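Acid phosphatase (Bacillus anthracis, PDB 2I33) probably hydrolyses phosphate monoesters at acidic pH, as a magnesium-containing class C acid phosphatase of the HAD superfamily. Local coordinates at residues P60-D65 against V118-I123; D108-T113 against V141-A146. All coordinates share one frame; numbering follows the deposited sequence.

Contact 1: residues P60-D65 against V118-I123; sequences PAIVLD and VDIYYI. With MG (magnesium ion), chain C.
The carbonyl oxygen of L64 is gripped twice by the neighbouring strand. I123 N donates to L64 O at 2.8 Å, tilted 29° from the carbonyl plane, and Y122 CA brings its hydrogen to the same L64 O at 3.2 Å. One pair earlier the roles change sides: Y121 O accepts from L64 N at 2.9 Å, with the CA-H of V63 beside it. Further bonds, Y121 N to I62 O and I62 N to D119 O, continue the parallel pairing back to a weak bond from D119 N to P60 O.

The side chains sort themselves onto the two faces of the sheet. On the face bearing I62, L64, I120 and Y122, the branch methyl CD1 of L64 meets I120 CG2 at 3.5 Å, and that same I120 CG2 lies over the rim of the Y122 ring. I62 keeps CG1 between its backbone N and carbonyl carbon (chi1 66°); this sets its side chain beside that of I120, both pointing the same way, with their CG1 atoms in contact. This face is covered by helices 31-54 and 106-115. On the other face A61 CB sits at the edge of the Y121 ring, in its plane, 3.9 Å from Y121 CE2, and V63 CG1 packs on I123 CD1 at 3.5 Å.

Where strand 59-64 ends, D65 OD2 binds the magnesium ion at 2.1 Å. D67 O, D180 OD1 and three waters complete the six ligands, and one of these waters donates a hydrogen to D65 OD1; T69 holds OD2, and K161 forms a salt bridge with OD1. A central parallel strand delivering the first aspartate of a DxDx(T/V) sequence to magnesium at its C-terminal end is the hallmark of the Rossmann-like HAD fold.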
ATOM      1  N   PRO A  60      -7.695  12.651  24.578  1.00 25.95           N
ATOM      2  CA  PRO A  60      -7.431  12.108  23.254  1.00 25.80           C
ATOM      3  C   PRO A  60      -7.266  10.587  23.235  1.00 26.00           C
ATOM      4  O   PRO A  60      -6.731   9.987  24.172  1.00 26.33           O
ATOM      5  CB  PRO A  60      -6.119  12.794  22.839  1.00 24.95           C
ATOM      6  CG  PRO A  60      -5.523  13.286  24.101  1.00 26.59           C
ATOM      7  CD  PRO A  60      -6.598  13.493  25.083  1.00 27.27           C
ATOM      8  N   ALA A  61      -7.700   9.979  22.139  1.00 25.92           N
ATOM      9  CA  ALA A  61      -7.407   8.575  21.875  1.00 25.19           C
ATOM     10  C   ALA A  61      -7.043   8.363  20.418  1.00 25.01           C
ATOM     11  O   ALA A  61      -7.321   9.199  19.563  1.00 25.68           O
ATOM     12  CB  ALA A  61      -8.572   7.696  22.208  1.00 26.04           C
ATOM     13  N   ILE A  62      -6.398   7.247  20.173  1.00 25.13           N
ATOM     14  CA  ILE A  62      -6.279   6.724  18.823  1.00 25.63           C
ATOM     15  C   ILE A  62      -6.813   5.310  18.810  1.00 25.86           C
ATOM     16  O   ILE A  62      -6.898   4.645  19.852  1.00 26.41           O
ATOM     17  CB  ILE A  62      -4.832   6.738  18.299  1.00 25.52           C
ATOM     18  CG1 ILE A  62      -3.959   5.769  19.096  1.00 26.32           C
ATOM     19  CG2 ILE A  62      -4.302   8.184  18.303  1.00 25.49           C
ATOM     20  CD1 ILE A  62      -2.587   5.621  18.503  1.00 26.08           C
ATOM     21  N   VAL A  63      -7.228   4.897  17.624  1.00 26.08           N
ATOM     22  CA  VAL A  63      -7.791   3.597  17.388  1.00 25.98           C
ATOM     23  C   VAL A  63      -6.987   2.925  16.304  1.00 26.20           C
ATOM     24  O   VAL A  63      -6.698   3.549  15.305  1.00 25.86           O
ATOM     25  CB  VAL A  63      -9.233   3.731  16.914  1.00 26.32           C
ATOM     26  CG1 VAL A  63      -9.718   2.433  16.261  1.00 26.53           C
ATOM     27  CG2 VAL A  63     -10.107   4.157  18.076  1.00 25.68           C
ATOM     28  N   LEU A  64      -6.641   1.675  16.534  1.00 26.35           N
ATOM     29  CA  LEU A  64      -5.983   0.866  15.541  1.00 27.03           C
ATOM     30  C   LEU A  64      -6.633  -0.479  15.392  1.00 27.03           C
ATOM     31  O   LEU A  64      -7.028  -1.125  16.358  1.00 27.64           O
ATOM     32  CB  LEU A  64      -4.531   0.616  15.904  1.00 27.05           C
ATOM     33  CG  LEU A  64      -3.712   1.839  16.291  1.00 28.08           C
ATOM     34  CD1 LEU A  64      -3.667   2.021  17.808  1.00 28.97           C
ATOM     35  CD2 LEU A  64      -2.322   1.712  15.736  1.00 27.78           C
ATOM     36  N   ASP A  65      -6.702  -0.935  14.149  1.00 27.76           N
ATOM     37  CA  ASP A  65      -6.953  -2.307  13.873  1.00 28.72           C
ATOM     38  C   ASP A  65      -5.711  -3.100  14.317  1.00 28.93           C
ATOM     39  O   ASP A  65      -4.652  -2.516  14.515  1.00 29.38           O
ATOM     40  CB  ASP A  65      -7.160  -2.402  12.355  1.00 28.56           C
ATOM     41  CG  ASP A  65      -7.274  -3.765  11.876  1.00 32.89           C
ATOM     42  OD1 ASP A  65      -8.102  -4.523  12.425  1.00 33.65           O
ATOM     43  OD2 ASP A  65      -6.473  -4.079  10.946  1.00 38.16           O
ATOM     44  N   VAL A 118      -1.746   9.663  25.586  1.00 28.43           N
ATOM     45  CA  VAL A 118      -2.872   9.397  24.707  1.00 28.14           C
ATOM     46  C   VAL A 118      -3.254   7.924  24.859  1.00 28.24           C
ATOM     47  O   VAL A 118      -2.410   7.022  24.733  1.00 30.18           O
ATOM     48  CB  VAL A 118      -2.521   9.736  23.239  1.00 28.21           C
ATOM     49  CG1 VAL A 118      -3.619   9.275  22.266  1.00 28.48           C
ATOM     50  CG2 VAL A 118      -2.236  11.231  23.074  1.00 28.53           C
ATOM     51  N   ASP A 119      -4.533   7.688  25.080  1.00 27.80           N
ATOM     52  CA  ASP A 119      -5.045   6.338  25.154  1.00 27.28           C
ATOM     53  C   ASP A 119      -5.091   5.659  23.787  1.00 27.33           C
ATOM     54  O   ASP A 119      -5.388   6.275  22.768  1.00 27.15           O
ATOM     55  CB  ASP A 119      -6.445   6.307  25.786  1.00 26.99           C
ATOM     56  CG  ASP A 119      -6.411   6.436  27.307  1.00 29.39           C
ATOM     57  OD1 ASP A 119      -5.427   5.938  27.909  1.00 30.01           O
ATOM     58  OD2 ASP A 119      -7.380   7.004  27.891  1.00 29.83           O
ATOM     59  N   ILE A 120      -4.791   4.369  23.797  1.00 26.30           N
ATOM     60  CA  ILE A 120      -4.804   3.547  22.596  1.00 26.82           C
ATOM     61  C   ILE A 120      -5.919   2.532  22.710  1.00 26.51           C
ATOM     62  O   ILE A 120      -6.050   1.852  23.733  1.00 27.31           O
ATOM     63  CB  ILE A 120      -3.470   2.800  22.476  1.00 26.50           C
ATOM     64  CG1 ILE A 120      -2.334   3.832  22.360  1.00 28.53           C
ATOM     65  CG2 ILE A 120      -3.487   1.812  21.319  1.00 28.09           C
ATOM     66  CD1 ILE A 120      -0.981   3.259  22.668  1.00 28.85           C
ATOM     67  N   TYR A 121      -6.725   2.414  21.654  1.00 26.76           N
ATOM     68  CA  TYR A 121      -7.721   1.351  21.555  1.00 26.66           C
ATOM     69  C   TYR A 121      -7.458   0.513  20.348  1.00 27.48           C
ATOM     70  O   TYR A 121      -7.354   1.021  19.244  1.00 27.24           O
ATOM     71  CB  TYR A 121      -9.125   1.901  21.533  1.00 27.46           C
ATOM     72  CG  TYR A 121      -9.336   2.529  22.868  1.00 26.70           C
ATOM     73  CD1 TYR A 121      -9.689   1.757  23.960  1.00 26.72           C
ATOM     74  CD2 TYR A 121      -9.062   3.877  23.072  1.00 28.58           C
ATOM     75  CE1 TYR A 121      -9.810   2.326  25.220  1.00 27.68           C
ATOM     76  CE2 TYR A 121      -9.179   4.447  24.294  1.00 29.11           C
ATOM     77  CZ  TYR A 121      -9.553   3.682  25.371  1.00 27.68           C
ATOM     78  OH  TYR A 121      -9.671   4.290  26.601  1.00 30.67           O
ATOM     79  N   TYR A 122      -7.269  -0.769  20.603  1.00 27.24           N
ATOM     80  CA  TYR A 122      -7.090  -1.746  19.539  1.00 27.23           C
ATOM     81  C   TYR A 122      -8.467  -2.327  19.248  1.00 27.02           C
ATOM     82  O   TYR A 122      -8.949  -3.178  19.980  1.00 28.74           O
ATOM     83  CB  TYR A 122      -6.140  -2.865  19.953  1.00 26.67           C
ATOM     84  CG  TYR A 122      -4.795  -2.388  20.452  1.00 26.78           C
ATOM     85  CD1 TYR A 122      -3.807  -2.023  19.581  1.00 27.84           C
ATOM     86  CD2 TYR A 122      -4.521  -2.305  21.823  1.00 24.39           C
ATOM     87  CE1 TYR A 122      -2.577  -1.607  20.020  1.00 26.68           C
ATOM     88  CE2 TYR A 122      -3.303  -1.872  22.268  1.00 26.00           C
ATOM     89  CZ  TYR A 122      -2.328  -1.530  21.363  1.00 27.46           C
ATOM     90  OH  TYR A 122      -1.098  -1.108  21.801  1.00 27.90           O
ATOM     91  N   ILE A 123      -9.089  -1.879  18.156  1.00 26.80           N
ATOM     92  CA  ILE A 123     -10.405  -2.355  17.770  1.00 27.30           C
ATOM     93  C   ILE A 123     -10.178  -3.331  16.625  1.00 26.73           C
ATOM     94  O   ILE A 123      -9.824  -2.928  15.540  1.00 27.15           O
ATOM     95  CB  ILE A 123     -11.319  -1.191  17.367  1.00 26.71           C
ATOM     96  CG1 ILE A 123     -11.444  -0.219  18.545  1.00 27.49           C
ATOM     97  CG2 ILE A 123     -12.693  -1.727  16.947  1.00 28.07           C
ATOM     98  CD1 ILE A 123     -12.261   1.029  18.258  1.00 28.14           C
TER
HETATM   99 MG    MG C 602      -6.854  -5.605   9.575  1.00 13.35          MG
HETATM  100  O   HOH W   1      -7.952  -6.998  10.873  1.00 29.73           O
HETATM  101  O   HOH W   2      -8.719  -4.663   9.210  1.00 19.75           O
HETATM  102  O   HOH W   3      -6.991  -6.811   8.195  1.00 25.98           O

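Contact 2: residues D108-T113 against V141-A146; sequences DFLKYT and VGAPQA
L110 and P144 supply the closest apolar packing between helix 106-115 and the loop that follows helix 131-141. The P144 ring points its CD at L110 CB, 3.5 Å apart, and P144 CG rests 3.6 Å from the carbonyl oxygen L110 O, so the proline lies against the helix backbone as well as the leucine. L110 CD1 reaches back to A143 CB, one residue before the proline, at 4.5 Å, a looser touch.

That loop leaves its helix through a Schellman motif at G142, whose positive phi (80°) is consistent with the turn that brings A143 and P144 up against helix 106-115. In this Rossmann-like HAD domain helix 106-115 lies on the parallel sheet, where L110 also packs on L64 and Y122; A143 of the loop packs on Y122 too.

The long aliphatic part of K111 makes the remaining contacts. Its chain is bent at chi2 (-62°) and again at chi3, and the CD placed by the first bend lies 4.0 Å from G142 O and 4.1 Å from P144 CD, where the lysine chain crosses the proline obliquely. Beyond CD, the charged end K111 NZ forms a salt bridge with E114, which P144 and Q145 also touch.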
ATOM      1  N   ASP A 108       6.965   1.603  17.937  1.00 26.98           N
ATOM      2  CA  ASP A 108       7.541   2.890  18.328  1.00 27.58           C
ATOM      3  C   ASP A 108       6.484   3.972  18.333  1.00 26.97           C
ATOM      4  O   ASP A 108       6.480   4.835  19.203  1.00 27.66           O
ATOM      5  CB  ASP A 108       8.701   3.285  17.429  1.00 29.04           C
ATOM      6  CG  ASP A 108       9.955   2.491  17.714  1.00 33.22           C
ATOM      7  OD1 ASP A 108      10.083   1.884  18.810  1.00 35.33           O
ATOM      8  OD2 ASP A 108      10.848   2.512  16.833  1.00 38.20           O
ATOM      9  N   PHE A 109       5.565   3.903  17.372  1.00 26.16           N
ATOM     10  CA  PHE A 109       4.508   4.891  17.317  1.00 25.95           C
ATOM     11  C   PHE A 109       3.598   4.733  18.517  1.00 25.77           C
ATOM     12  O   PHE A 109       3.194   5.709  19.172  1.00 24.99           O
ATOM     13  CB  PHE A 109       3.698   4.801  16.029  1.00 25.93           C
ATOM     14  CG  PHE A 109       2.431   5.577  16.087  1.00 26.33           C
ATOM     15  CD1 PHE A 109       2.428   6.964  16.054  1.00 27.83           C
ATOM     16  CD2 PHE A 109       1.217   4.921  16.252  1.00 27.88           C
ATOM     17  CE1 PHE A 109       1.254   7.660  16.169  1.00 28.31           C
ATOM     18  CE2 PHE A 109       0.029   5.636  16.400  1.00 28.28           C
ATOM     19  CZ  PHE A 109       0.050   6.996  16.348  1.00 27.06           C
ATOM     20  N   LEU A 110       3.291   3.484  18.852  1.00 25.83           N
ATOM     21  CA  LEU A 110       2.419   3.273  19.980  1.00 26.14           C
ATOM     22  C   LEU A 110       3.083   3.693  21.309  1.00 25.90           C
ATOM     23  O   LEU A 110       2.436   4.267  22.173  1.00 26.13           O
ATOM     24  CB  LEU A 110       1.997   1.810  20.071  1.00 26.28           C
ATOM     25  CG  LEU A 110       1.142   1.342  18.896  1.00 27.05           C
ATOM     26  CD1 LEU A 110       1.031  -0.157  18.897  1.00 29.17           C
ATOM     27  CD2 LEU A 110      -0.219   1.997  18.951  1.00 28.30           C
ATOM     28  N   LYS A 111       4.375   3.408  21.476  1.00 27.07           N
ATOM     29  CA  LYS A 111       5.086   3.857  22.644  1.00 27.32           C
ATOM     30  C   LYS A 111       5.154   5.381  22.702  1.00 26.55           C
ATOM     31  O   LYS A 111       5.083   5.953  23.788  1.00 26.88           O
ATOM     32  CB  LYS A 111       6.486   3.259  22.708  1.00 28.14           C
ATOM     33  CG  LYS A 111       6.501   1.754  22.902  1.00 31.75           C
ATOM     34  CD  LYS A 111       5.875   1.285  24.183  1.00 36.23           C
ATOM     35  CE  LYS A 111       6.767   1.505  25.384  1.00 38.87           C
ATOM     36  NZ  LYS A 111       6.028   1.181  26.629  1.00 40.58           N
ATOM     37  N   TYR A 112       5.287   6.034  21.541  1.00 25.61           N
ATOM     38  CA  TYR A 112       5.252   7.497  21.505  1.00 26.12           C
ATOM     39  C   TYR A 112       3.909   8.041  21.966  1.00 25.75           C
ATOM     40  O   TYR A 112       3.806   8.925  22.814  1.00 25.82           O
ATOM     41  CB  TYR A 112       5.523   8.000  20.113  1.00 26.65           C
ATOM     42  CG  TYR A 112       5.470   9.501  20.011  1.00 27.09           C
ATOM     43  CD1 TYR A 112       6.541  10.283  20.423  1.00 27.81           C
ATOM     44  CD2 TYR A 112       4.353  10.144  19.486  1.00 27.56           C
ATOM     45  CE1 TYR A 112       6.492  11.663  20.330  1.00 29.11           C
ATOM     46  CE2 TYR A 112       4.306  11.524  19.401  1.00 28.91           C
ATOM     47  CZ  TYR A 112       5.378  12.271  19.804  1.00 27.52           C
ATOM     48  OH  TYR A 112       5.353  13.660  19.712  1.00 29.99           O
ATOM     49  N   THR A 113       2.868   7.461  21.391  1.00 25.19           N
ATOM     50  CA  THR A 113       1.505   7.798  21.740  1.00 26.01           C
ATOM     51  C   THR A 113       1.294   7.670  23.246  1.00 26.14           C
ATOM     52  O   THR A 113       0.771   8.590  23.891  1.00 25.69           O
ATOM     53  CB  THR A 113       0.546   6.910  20.947  1.00 26.28           C
ATOM     54  OG1 THR A 113       0.727   7.147  19.545  1.00 28.04           O
ATOM     55  CG2 THR A 113      -0.865   7.224  21.324  1.00 26.93           C
ATOM     56  N   VAL A 141       5.058  -8.528  21.679  1.00 26.78           N
ATOM     57  CA  VAL A 141       5.614  -7.539  20.755  1.00 27.52           C
ATOM     58  C   VAL A 141       5.867  -6.199  21.460  1.00 27.23           C
ATOM     59  O   VAL A 141       6.454  -5.287  20.880  1.00 27.93           O
ATOM     60  CB  VAL A 141       4.775  -7.361  19.482  1.00 28.14           C
ATOM     61  CG1 VAL A 141       4.656  -8.703  18.776  1.00 28.76           C
ATOM     62  CG2 VAL A 141       3.403  -6.768  19.799  1.00 28.21           C
ATOM     63  N   GLY A 142       5.431  -6.087  22.710  1.00 27.84           N
ATOM     64  CA  GLY A 142       5.667  -4.870  23.497  1.00 28.73           C
ATOM     65  C   GLY A 142       4.706  -3.736  23.198  1.00 29.46           C
ATOM     66  O   GLY A 142       5.025  -2.550  23.421  1.00 30.45           O
ATOM     67  N   ALA A 143       3.507  -4.078  22.743  1.00 29.00           N
ATOM     68  CA  ALA A 143       2.481  -3.071  22.480  1.00 29.52           C
ATOM     69  C   ALA A 143       1.981  -2.559  23.818  1.00 29.02           C
ATOM     70  O   ALA A 143       1.724  -3.361  24.732  1.00 29.59           O
ATOM     71  CB  ALA A 143       1.338  -3.676  21.674  1.00 29.24           C
ATOM     72  N   PRO A 144       1.864  -1.234  23.972  1.00 28.80           N
ATOM     73  CA  PRO A 144       1.338  -0.703  25.222  1.00 28.89           C
ATOM     74  C   PRO A 144      -0.145  -0.955  25.407  1.00 29.05           C
ATOM     75  O   PRO A 144      -0.875  -1.231  24.449  1.00 27.53           O
ATOM     76  CB  PRO A 144       1.579   0.800  25.117  1.00 29.36           C
ATOM     77  CG  PRO A 144       1.714   1.084  23.725  1.00 29.77           C
ATOM     78  CD  PRO A 144       2.181  -0.162  23.012  1.00 28.96           C
ATOM     79  N   GLN A 145      -0.580  -0.831  26.650  1.00 28.68           N
ATOM     80  CA  GLN A 145      -1.988  -0.919  26.973  1.00 29.71           C
ATOM     81  C   GLN A 145      -2.595  -2.218  26.430  1.00 29.70           C
ATOM     82  O   GLN A 145      -3.677  -2.201  25.876  1.00 30.50           O
ATOM     83  CB  GLN A 145      -2.713   0.352  26.458  1.00 29.77           C
ATOM     84  CG  GLN A 145      -2.324   1.640  27.236  1.00 30.53           C
ATOM     85  CD  GLN A 145      -2.629   2.937  26.481  1.00 33.12           C
ATOM     86  OE1 GLN A 145      -3.675   3.074  25.858  1.00 35.63           O
ATOM     87  NE2 GLN A 145      -1.699   3.905  26.546  1.00 40.18           N
ATOM     88  N   ALA A 146      -1.884  -3.338  26.600  1.00 29.33           N
ATOM     89  CA  ALA A 146      -2.335  -4.652  26.114  1.00 29.10           C
ATOM     90  C   ALA A 146      -3.243  -5.312  27.143  1.00 29.34           C
ATOM     91  O   ALA A 146      -2.910  -6.360  27.719  1.00 28.72           O
ATOM     92  CB  ALA A 146      -1.140  -5.565  25.790  1.00 29.81           C
TER

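In the fold
Contact 1 is a pair of sheet strands and contact 2 a piece of the layer lying on them, with centres 10 Å apart. Two polar bonds join them: Y122 OH to P144 O, 2.7 Å, and I120 N to Q145 OE1, 2.7 Å, the latter giving strand 119-125 a partner in the loop of contact 2. Apolar packing adds I62 CD1 against F109 CE2 at 3.4 Å. Along the chain the four segments alternate: helix 106-115 leads into strand 119-125 and so closes the connection from strand 59-64, which also holds helices 74-83 and 91-97. Contact 1 carries a magnesium ligand itself, whereas the side chain of L110 in contact 2 lies about 13 Å from the metal.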